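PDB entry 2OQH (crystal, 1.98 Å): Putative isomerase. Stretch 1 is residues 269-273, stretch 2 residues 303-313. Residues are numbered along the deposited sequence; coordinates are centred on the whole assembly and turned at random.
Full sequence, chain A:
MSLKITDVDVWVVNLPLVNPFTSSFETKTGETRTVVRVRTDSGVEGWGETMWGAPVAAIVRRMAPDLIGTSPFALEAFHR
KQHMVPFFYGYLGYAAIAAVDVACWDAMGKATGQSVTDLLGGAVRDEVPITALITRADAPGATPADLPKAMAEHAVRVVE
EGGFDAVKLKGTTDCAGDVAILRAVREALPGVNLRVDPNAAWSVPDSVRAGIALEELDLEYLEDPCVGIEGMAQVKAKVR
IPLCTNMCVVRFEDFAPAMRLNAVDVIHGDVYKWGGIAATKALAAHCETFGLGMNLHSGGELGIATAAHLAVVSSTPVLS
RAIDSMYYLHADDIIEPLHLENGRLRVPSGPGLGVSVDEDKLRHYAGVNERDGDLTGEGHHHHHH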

# COMPACT_ATOMS: atom_id res chain seq x y z
N GLY A 269 -5.14 -0.30 4.65
CA GLY A 269 -5.30 -1.58 3.99
C GLY A 269 -4.06 -1.76 3.12
O GLY A 269 -3.28 -0.82 2.98
N ASP A 270 -3.88 -2.95 2.57
CA ASP A 270 -2.74 -3.25 1.70
C ASP A 270 -2.87 -4.71 1.30
O ASP A 270 -2.66 -5.62 2.11
N VAL A 271 -3.22 -4.92 0.04
CA VAL A 271 -3.41 -6.25 -0.49
C VAL A 271 -2.23 -7.17 -0.25
O VAL A 271 -2.39 -8.34 0.09
N TYR A 272 -1.03 -6.62 -0.41
CA TYR A 272 0.18 -7.39 -0.26
C TYR A 272 0.53 -7.70 1.18
O TYR A 272 1.27 -8.64 1.46
N LYS A 273 -0.04 -6.93 2.10
CA LYS A 273 0.20 -7.15 3.52
C LYS A 273 -0.87 -8.10 4.10
O LYS A 273 -0.58 -8.90 4.99
N GLY A 303 3.55 -0.95 -11.45
CA GLY A 303 2.34 -0.97 -12.25
C GLY A 303 1.28 -2.04 -12.00
O GLY A 303 0.10 -1.72 -11.82
N ILE A 304 1.67 -3.30 -12.02
CA ILE A 304 0.71 -4.37 -11.80
C ILE A 304 0.08 -4.27 -10.40
O ILE A 304 -1.14 -4.26 -10.27
N ALA A 305 0.92 -4.16 -9.38
CA ALA A 305 0.44 -4.06 -8.00
C ALA A 305 -0.45 -2.83 -7.81
O ALA A 305 -1.54 -2.93 -7.22
N THR A 306 -0.00 -1.69 -8.31
CA THR A 306 -0.78 -0.46 -8.20
C THR A 306 -2.13 -0.62 -8.88
O THR A 306 -3.14 -0.11 -8.41
N ALA A 307 -2.15 -1.33 -10.01
CA ALA A 307 -3.38 -1.56 -10.75
C ALA A 307 -4.40 -2.31 -9.88
O ALA A 307 -5.59 -1.99 -9.87
N ALA A 308 -3.92 -3.31 -9.15
CA ALA A 308 -4.79 -4.09 -8.27
C ALA A 308 -5.36 -3.16 -7.19
O ALA A 308 -6.55 -3.21 -6.88
N HIS A 309 -4.51 -2.32 -6.62
CA HIS A 309 -4.95 -1.38 -5.59
C HIS A 309 -5.98 -0.39 -6.11
O HIS A 309 -6.95 -0.07 -5.42
N LEU A 310 -5.77 0.09 -7.33
CA LEU A 310 -6.69 1.05 -7.94
C LEU A 310 -8.08 0.45 -8.12
O LEU A 310 -9.07 1.15 -7.97
N ALA A 311 -8.13 -0.85 -8.43
CA ALA A 311 -9.42 -1.52 -8.60
C ALA A 311 -10.13 -1.57 -7.25
O ALA A 311 -11.34 -1.39 -7.16
N VAL A 312 -9.36 -1.81 -6.19
CA VAL A 312 -9.95 -1.87 -4.86
C VAL A 312 -10.48 -0.50 -4.45
O VAL A 312 -11.64 -0.38 -4.05
N VAL A 313 -9.65 0.53 -4.57
CA VAL A 313 -10.08 1.87 -4.19
C VAL A 313 -11.31 2.30 -4.98
O VAL A 313 -12.28 2.81 -4.42

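Two residues, Tyr272 and His309, account for most of this contact, with 78 and 73 Å² of their surface covered out of 271 Å² summed over both sides; Val271 follows with 42 Å². In the backbone register, the CA atoms of Val271 and His309 lie 7.2 Å apart and those of Tyr272 and Ala305 8.4 Å.

Tyr272 points its CA-to-CB bond toward the helix of stretch 2, and chi1 of -50° (m) with chi2 of -68° carries the phenol across to it. There Tyr272 OH donates a hydrogen bond to Ala305 O, 3.0 Å away. That carbonyl also accepts the helical bond from His309 N, at 3.1 Å from Ala305 O, so one oxygen serves both the helix and the tyrosine. Beside the hydroxyl lie two alanine methyls: Tyr272 OH is 3.3 Å from Ala308 CB and 3.4 Å from Ala305 CB, while Tyr272 CZ is 3.6 Å from Ala305 CB. The methyl of Ala308 points toward stretch 1, whereas that of Ala305 leaves its backbone sideways and meets the tyrosine ring obliquely.

His309 starts sideways, but its chi1 of -88° (m) and chi2 of -10° bring the imidazole nearer to stretch 1. Tyr272 CE2 sits over one face of this ring, 3.6 Å from His309 NE2. The two rings form an oblique aromatic pair, their centroids 5.1 Å apart and their planes inclined at 52°. Around the imidazole edge, near its plane, lie Val271 N, 3.1 Å from His309 CE1, and Asp270 OD1, 3.5 Å from His309 NE2. Neither approach is a hydrogen bond across the stretches. His309 ND1 is buried by the contact and has no partner anywhere in the model.

Asp270 adds a polar group to the first stretch. Its CA-to-CB bond points away, yet the t rotamer (chi1 178°) brings its end nearer to the helix. From the N-cap position, Asp270 OD1 accepts from Tyr272 N at 3.0 Å, with an N-H...acceptor angle of 135°; OD2 is satisfied elsewhere in the structure. The oxygen beside the imidazole is therefore also the one that caps the turn carrying the tyrosine.

Val271, in the t rotamer (chi1 170°), points toward stretch 2 and extends the contact along the helix. Its CB lies 3.5 Å from His309 CE1, and Val271 CG2 reaches Val312 CG2 at 4.4 Å, a looser apolar contact three residues, nearly one turn, beyond the histidine.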

# COMPACT_ATOMS: atom_id res chain seq x y z
CB ASP A 270 -1.41 -3.02 2.44
CG ASP A 270 -0.20 -3.36 1.58
OD1 ASP A 270 -0.38 -3.84 0.44
OD2 ASP A 270 0.94 -3.14 2.04
CB VAL A 271 -3.69 -6.19 -2.01
CG1 VAL A 271 -3.63 -7.59 -2.61
CG2 VAL A 271 -5.04 -5.57 -2.25
CB TYR A 272 1.30 -6.65 -0.99
CG TYR A 272 0.82 -6.32 -2.38
CD1 TYR A 272 0.59 -7.35 -3.30
CD2 TYR A 272 0.39 -5.04 -2.71
CE1 TYR A 272 -0.06 -7.10 -4.50
CE2 TYR A 272 -0.27 -4.78 -3.92
CZ TYR A 272 -0.49 -5.82 -4.81
OH TYR A 272 -1.19 -5.60 -5.98
CB LYS A 273 0.20 -5.81 4.25
CG LYS A 273 0.50 -5.88 5.75
CD LYS A 273 0.54 -4.48 6.38
CE LYS A 273 1.83 -3.73 6.08
NZ LYS A 273 2.77 -3.77 7.24
CB ILE A 304 1.37 -5.75 -11.98
CG1 ILE A 304 1.92 -5.88 -13.40
CG2 ILE A 304 0.35 -6.86 -11.71
CD1 ILE A 304 2.70 -7.16 -13.65
CB ALA A 305 1.62 -4.00 -7.05
CB THR A 306 -0.04 0.74 -8.83
OG1 THR A 306 1.17 0.99 -8.11
CG2 THR A 306 -0.91 1.99 -8.78
CB ALA A 307 -3.08 -2.36 -12.02
CB ALA A 308 -4.00 -5.22 -7.64
CB HIS A 309 -3.75 -0.63 -5.01
CG HIS A 309 -3.09 -1.34 -3.87
ND1 HIS A 309 -3.64 -2.45 -3.27
CD2 HIS A 309 -1.96 -1.06 -3.18
CE1 HIS A 309 -2.87 -2.82 -2.25
NE2 HIS A 309 -1.85 -1.99 -2.18
CB LEU A 310 -6.14 1.52 -9.30
CG LEU A 310 -4.86 2.34 -9.17
CD1 LEU A 310 -4.24 2.61 -10.55
CD2 LEU A 310 -5.20 3.65 -8.47
CB ALA A 311 -9.21 -2.94 -9.13
CB VAL A 312 -8.94 -2.38 -3.83
CG1 VAL A 312 -9.55 -2.35 -2.44
CG2 VAL A 312 -8.54 -3.81 -4.18
CB VAL A 313 -8.95 2.91 -4.43
CG1 VAL A 313 -9.48 4.31 -4.16
CG2 VAL A 313 -7.76 2.61 -3.53